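Local coordinates for iota-carrageenase (Alteromonas sp., PDB 1H80), which hydrolyses, as an inverting endo-acting enzyme, the beta-1,4 linkages of iota-carrageenans, the sulfated galactans of red algal cell walls, at residues Glu180-Asn186 / Arg205-Glu210; Gly190-Thr196 / Ile213-Thr219. All blocks are in the same frame, centred on the assembly; numbering follows the deposited sequence.

Contact 1: residues Glu180-Asn186 / Arg205-Glu210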
# COMPACT_ATOMS: atom_id res chain seq x y z
N GLU A 180 7.92 5.43 -7.31
CA GLU A 180 7.08 5.99 -8.35
C GLU A 180 6.86 5.16 -9.59
O GLU A 180 7.57 4.19 -9.84
CB GLU A 180 7.69 7.31 -8.82
CG GLU A 180 9.12 7.10 -9.33
CD GLU A 180 9.62 8.21 -10.23
OE1 GLU A 180 9.30 9.38 -9.99
OE2 GLU A 180 10.37 7.89 -11.19
N ARG A 181 5.88 5.58 -10.38
CA ARG A 181 5.55 4.94 -11.64
C ARG A 181 5.36 3.44 -11.55
O ARG A 181 6.09 2.66 -12.16
CB ARG A 181 6.64 5.25 -12.67
CG ARG A 181 6.84 6.74 -12.91
CD ARG A 181 7.96 6.99 -13.90
NE ARG A 181 7.65 6.44 -15.21
CZ ARG A 181 8.53 6.31 -16.20
NH1 ARG A 181 9.79 6.69 -16.01
NH2 ARG A 181 8.16 5.82 -17.37
N ILE A 182 4.36 3.03 -10.78
CA ILE A 182 4.07 1.62 -10.62
C ILE A 182 2.58 1.42 -10.80
O ILE A 182 1.77 2.22 -10.33
CB ILE A 182 4.50 1.10 -9.24
CG1 ILE A 182 6.01 1.31 -9.05
CG2 ILE A 182 4.17 -0.39 -9.12
CD1 ILE A 182 6.50 1.01 -7.65
N LYS A 183 2.23 0.35 -11.51
CA LYS A 183 0.83 0.01 -11.73
C LYS A 183 0.68 -1.42 -11.26
O LYS A 183 1.50 -2.27 -11.59
CB LYS A 183 0.49 0.10 -13.23
CG LYS A 183 -0.84 -0.56 -13.61
CD LYS A 183 -2.02 0.10 -12.92
CE LYS A 183 -3.32 -0.64 -13.23
NZ LYS A 183 -3.62 -0.65 -14.69
N GLN A 184 -0.35 -1.67 -10.47
CA GLN A 184 -0.62 -3.02 -9.98
C GLN A 184 -1.98 -3.47 -10.47
O GLN A 184 -2.97 -2.75 -10.32
CB GLN A 184 -0.59 -3.06 -8.45
CG GLN A 184 -0.80 -4.47 -7.90
CD GLN A 184 -0.43 -4.57 -6.43
OE1 GLN A 184 0.44 -3.86 -5.95
NE2 GLN A 184 -1.08 -5.48 -5.72
N ASN A 185 -2.02 -4.64 -11.08
CA ASN A 185 -3.28 -5.19 -11.58
C ASN A 185 -3.75 -6.33 -10.71
O ASN A 185 -2.95 -7.11 -10.18
CB ASN A 185 -3.12 -5.70 -13.01
CG ASN A 185 -2.79 -4.60 -13.99
OD1 ASN A 185 -3.50 -3.60 -14.09
ND2 ASN A 185 -1.70 -4.77 -14.73
N ASN A 186 -5.07 -6.42 -10.56
CA ASN A 186 -5.72 -7.48 -9.80
C ASN A 186 -5.21 -7.71 -8.38
O ASN A 186 -4.80 -8.81 -8.03
CB ASN A 186 -5.65 -8.78 -10.61
CG ASN A 186 -6.62 -9.83 -10.11
OD1 ASN A 186 -7.68 -9.50 -9.58
ND2 ASN A 186 -6.28 -11.10 -10.30
N ARG A 205 4.77 8.72 -5.99
CA ARG A 205 4.26 9.42 -7.16
C ARG A 205 3.87 8.51 -8.32
O ARG A 205 4.57 7.55 -8.63
CB ARG A 205 5.31 10.43 -7.61
CG ARG A 205 4.99 11.23 -8.86
CD ARG A 205 6.05 12.32 -9.07
NE ARG A 205 7.39 11.77 -9.23
CZ ARG A 205 8.51 12.47 -9.09
NH1 ARG A 205 8.45 13.76 -8.77
NH2 ARG A 205 9.69 11.90 -9.26
N ASN A 206 2.75 8.84 -8.96
CA ASN A 206 2.26 8.09 -10.10
C ASN A 206 2.14 6.61 -9.77
O ASN A 206 2.83 5.76 -10.33
CB ASN A 206 3.19 8.28 -11.30
CG ASN A 206 2.56 7.81 -12.60
OD1 ASN A 206 1.49 7.21 -12.60
ND2 ASN A 206 3.23 8.09 -13.71
N LEU A 207 1.24 6.32 -8.84
CA LEU A 207 0.99 4.95 -8.39
C LEU A 207 -0.47 4.64 -8.67
O LEU A 207 -1.34 5.47 -8.43
CB LEU A 207 1.27 4.83 -6.90
CG LEU A 207 2.69 5.22 -6.47
CD1 LEU A 207 2.80 5.12 -4.96
CD2 LEU A 207 3.72 4.31 -7.15
N HIS A 208 -0.73 3.45 -9.20
CA HIS A 208 -2.10 3.07 -9.53
C HIS A 208 -2.30 1.61 -9.17
O HIS A 208 -1.52 0.75 -9.57
CB HIS A 208 -2.33 3.29 -11.03
CG HIS A 208 -3.70 2.91 -11.50
ND1 HIS A 208 -4.07 3.00 -12.83
CD2 HIS A 208 -4.79 2.46 -10.84
CE1 HIS A 208 -5.32 2.61 -12.96
NE2 HIS A 208 -5.78 2.28 -11.77
N SER A 209 -3.34 1.33 -8.39
CA SER A 209 -3.64 -0.04 -8.02
C SER A 209 -5.06 -0.38 -8.42
O SER A 209 -5.98 0.39 -8.18
CB SER A 209 -3.47 -0.26 -6.51
OG SER A 209 -3.81 -1.59 -6.16
N GLU A 210 -5.22 -1.54 -9.06
CA GLU A 210 -6.53 -2.03 -9.45
C GLU A 210 -6.87 -3.02 -8.35
O GLU A 210 -6.27 -4.09 -8.27
CB GLU A 210 -6.46 -2.75 -10.80
CG GLU A 210 -7.78 -3.39 -11.20
CD GLU A 210 -7.65 -4.24 -12.44
OE1 GLU A 210 -6.90 -5.25 -12.41
OE2 GLU A 210 -8.29 -3.91 -13.46
O HOH W 1 7.20 9.88 -11.39
O HOH W 2 1.23 4.25 -12.39
O HOH W 3 -5.95 -3.78 -15.09

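Contact 2: residues Gly190-Thr196 / Ile213-Thr219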
# COMPACT_ATOMS: atom_id res chain seq x y z
N GLY A 190 -7.78 -6.52 0.58
CA GLY A 190 -7.12 -6.18 1.83
C GLY A 190 -5.72 -5.64 1.69
O GLY A 190 -5.08 -5.29 2.68
N TYR A 191 -5.24 -5.55 0.46
CA TYR A 191 -3.89 -5.07 0.24
C TYR A 191 -3.80 -4.01 -0.84
O TYR A 191 -4.54 -3.04 -0.81
CB TYR A 191 -2.98 -6.27 -0.03
CG TYR A 191 -3.04 -7.24 1.13
CD1 TYR A 191 -2.30 -7.01 2.29
CD2 TYR A 191 -3.90 -8.34 1.10
CE1 TYR A 191 -2.42 -7.84 3.40
CE2 TYR A 191 -4.03 -9.18 2.21
CZ TYR A 191 -3.29 -8.92 3.36
OH TYR A 191 -3.41 -9.72 4.47
N GLY A 192 -2.88 -4.19 -1.78
CA GLY A 192 -2.73 -3.19 -2.81
C GLY A 192 -1.28 -2.93 -3.13
O GLY A 192 -0.42 -3.78 -2.90
N LEU A 193 -0.99 -1.73 -3.61
CA LEU A 193 0.36 -1.39 -4.01
C LEU A 193 1.34 -1.07 -2.88
O LEU A 193 2.35 -1.75 -2.73
CB LEU A 193 0.29 -0.24 -5.02
CG LEU A 193 1.56 0.20 -5.74
CD1 LEU A 193 2.37 -0.99 -6.21
CD2 LEU A 193 1.14 1.08 -6.91
N ILE A 194 1.03 -0.04 -2.10
CA ILE A 194 1.90 0.37 -1.01
C ILE A 194 1.24 0.28 0.36
O ILE A 194 0.07 0.61 0.50
CB ILE A 194 2.30 1.87 -1.12
CG1 ILE A 194 2.78 2.21 -2.53
CG2 ILE A 194 3.36 2.20 -0.07
CD1 ILE A 194 4.02 1.47 -2.95
N GLN A 195 1.98 -0.20 1.35
CA GLN A 195 1.48 -0.15 2.71
C GLN A 195 2.66 0.41 3.49
O GLN A 195 3.77 -0.10 3.39
CB GLN A 195 1.06 -1.49 3.29
CG GLN A 195 0.54 -1.28 4.72
CD GLN A 195 -0.47 -2.30 5.20
OE1 GLN A 195 -0.98 -2.19 6.32
NE2 GLN A 195 -0.77 -3.28 4.37
N THR A 196 2.41 1.48 4.24
CA THR A 196 3.46 2.14 5.00
C THR A 196 3.35 1.91 6.50
O THR A 196 2.28 2.06 7.08
CB THR A 196 3.44 3.66 4.78
OG1 THR A 196 2.23 4.20 5.34
CG2 THR A 196 3.49 3.98 3.30
N ILE A 213 -6.01 -0.93 -2.08
CA ILE A 213 -5.69 0.49 -1.92
C ILE A 213 -4.30 0.77 -2.48
O ILE A 213 -3.36 0.02 -2.23
CB ILE A 213 -5.74 0.87 -0.43
CG1 ILE A 213 -7.17 0.70 0.07
CG2 ILE A 213 -5.27 2.31 -0.23
CD1 ILE A 213 -7.33 0.93 1.53
N ALA A 214 -4.18 1.84 -3.26
CA ALA A 214 -2.89 2.18 -3.86
C ALA A 214 -1.86 2.63 -2.83
O ALA A 214 -0.76 2.09 -2.76
CB ALA A 214 -3.08 3.26 -4.92
N LEU A 215 -2.23 3.63 -2.03
CA LEU A 215 -1.34 4.14 -0.99
C LEU A 215 -2.04 3.94 0.34
O LEU A 215 -2.83 4.77 0.78
CB LEU A 215 -1.04 5.61 -1.22
CG LEU A 215 -0.10 6.26 -0.20
CD1 LEU A 215 1.21 5.47 -0.09
CD2 LEU A 215 0.17 7.69 -0.62
N ARG A 216 -1.74 2.81 0.97
CA ARG A 216 -2.35 2.43 2.23
C ARG A 216 -1.50 2.84 3.42
O ARG A 216 -0.58 2.13 3.82
CB ARG A 216 -2.57 0.92 2.23
CG ARG A 216 -3.33 0.38 3.42
CD ARG A 216 -3.29 -1.14 3.41
NE ARG A 216 -4.12 -1.71 2.35
CZ ARG A 216 -5.42 -1.96 2.48
NH1 ARG A 216 -6.03 -1.68 3.63
NH2 ARG A 216 -6.11 -2.49 1.48
N MET A 217 -1.79 4.01 3.98
CA MET A 217 -1.03 4.49 5.12
C MET A 217 -1.72 3.99 6.37
O MET A 217 -2.28 4.76 7.15
CB MET A 217 -0.93 6.01 5.06
CG MET A 217 -0.07 6.45 3.88
SD MET A 217 -0.05 8.20 3.56
CE MET A 217 -1.63 8.38 2.70
N GLU A 218 -1.68 2.67 6.52
CA GLU A 218 -2.27 1.97 7.64
C GLU A 218 -1.09 1.44 8.46
O GLU A 218 -0.55 0.37 8.18
CB GLU A 218 -3.15 0.84 7.12
CG GLU A 218 -3.81 -0.01 8.19
CD GLU A 218 -5.02 -0.77 7.67
OE1 GLU A 218 -4.97 -1.24 6.51
OE2 GLU A 218 -6.01 -0.90 8.42
N THR A 219 -0.71 2.23 9.45
CA THR A 219 0.43 1.93 10.31
C THR A 219 0.07 0.99 11.46
O THR A 219 -0.11 1.44 12.59
CB THR A 219 1.00 3.24 10.86
OG1 THR A 219 -0.03 3.96 11.54
CG2 THR A 219 1.50 4.11 9.71
O HOH W 4 -2.11 -1.36 -0.01

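Contact 1: residues Glu180-Asn186 / Arg205-Glu210
Neighbouring coils of a right-handed parallel beta-helix meet here, strands 182-185 and 207-210 running 4.7 Å apart and only 2° from parallel. At the start, Glu180 OE1 forms a salt bridge with Arg205 NH2 (2.7 Å); Glu180 OE2 turns to Ser146 on the preceding coil, and Arg205 NH1 to Asp8. Arg181 and Asn206 bend the two chains together, both with positive phi, and Arg181 N still reaches Arg205 O (2.9 Å). Beyond the corner, Ile182 O accepts His208 N (3.0 Å), while Ile182 CB packs on Leu207 CD2 (3.9 Å), apolar residues suited to the buried beta-helix interior. The Lys183 side chain faces outward, its flexible methylenes lying over the His208 ring, with CE 3.8 Å from the centroid, a CH-pi contact. Gln184 N bonds His208 O (2.8 Å); in the buried Gln184 side chain OE1 bonds Ser159 and NE2, weakly, Gly192 O. Past Asn185, whose side-chain ND2 bonds Asp151, the carboxylate of Glu210 ends the pairing: its OE1 accepts Asn186 N at 2.9 Å.

Contact 2: residues Gly190-Thr196 / Ile213-Thr219
Arg216 is the polar centre of this pairing of successive beta-helix coils. Its NH2 donates to Tyr191 O at 2.8 Å, and its NH1 forms a salt bridge with Glu218 OE1 (3.1 Å), whose other oxygen meets His254. Tyr191 O also accepts Ile213 N (2.9 Å). Water 4 joins Arg216 NE (3.1 Å), Ile194 O (3.0 Å) and Ile213 O (2.9 Å). Gly192 has phi 139°, and a beta carbon there would collide with Ile213 O, so only glycine fits. After the corners at Leu193 and at Ala214-Leu215, parallel pairing continues: Ile194 N to Ala214 O and Arg216 N to Ile194 O, both 2.9 Å, then Thr196 N to Arg216 O, 3.1 Å. On the face away from Arg216, Ile194 CB touches Leu215 CD1 (3.9 Å), these apolar residues suiting the interior beside Phe204 and Ala237. The guanidinium of buried Arg216 thus has its charge balanced by Glu218 while it also bonds the Tyr191 carbonyl, where the chain departs from regular strand geometry.

In the fold
The two contacts lie about 11 Å apart, centre to centre, and join the same pair of successive coils at different places around the beta-helix. Their segments alternate along the chain: 180-186 leads into 190-196 on one coil, and 205-210 into 213-219 on the next. Strands 177-185, 194-196 and 202-210 belong to the large curled sheet; strand 216-218, joined to 194-196 through contact 2, begins a run of parallel strands continued by 250-252, 275-277, 407-409 and 438-439. The contacts meet inside, where Ile182 CG2 lies 3.5 Å from Leu193 CD1 and Ser209 CB lies 3.6 Å from Ala214 CA. Contact 2 sits nearly at the centre of the chain. Together they carry the coil-on-coil stacking through the middle of this glycoside hydrolase family 82 enzyme.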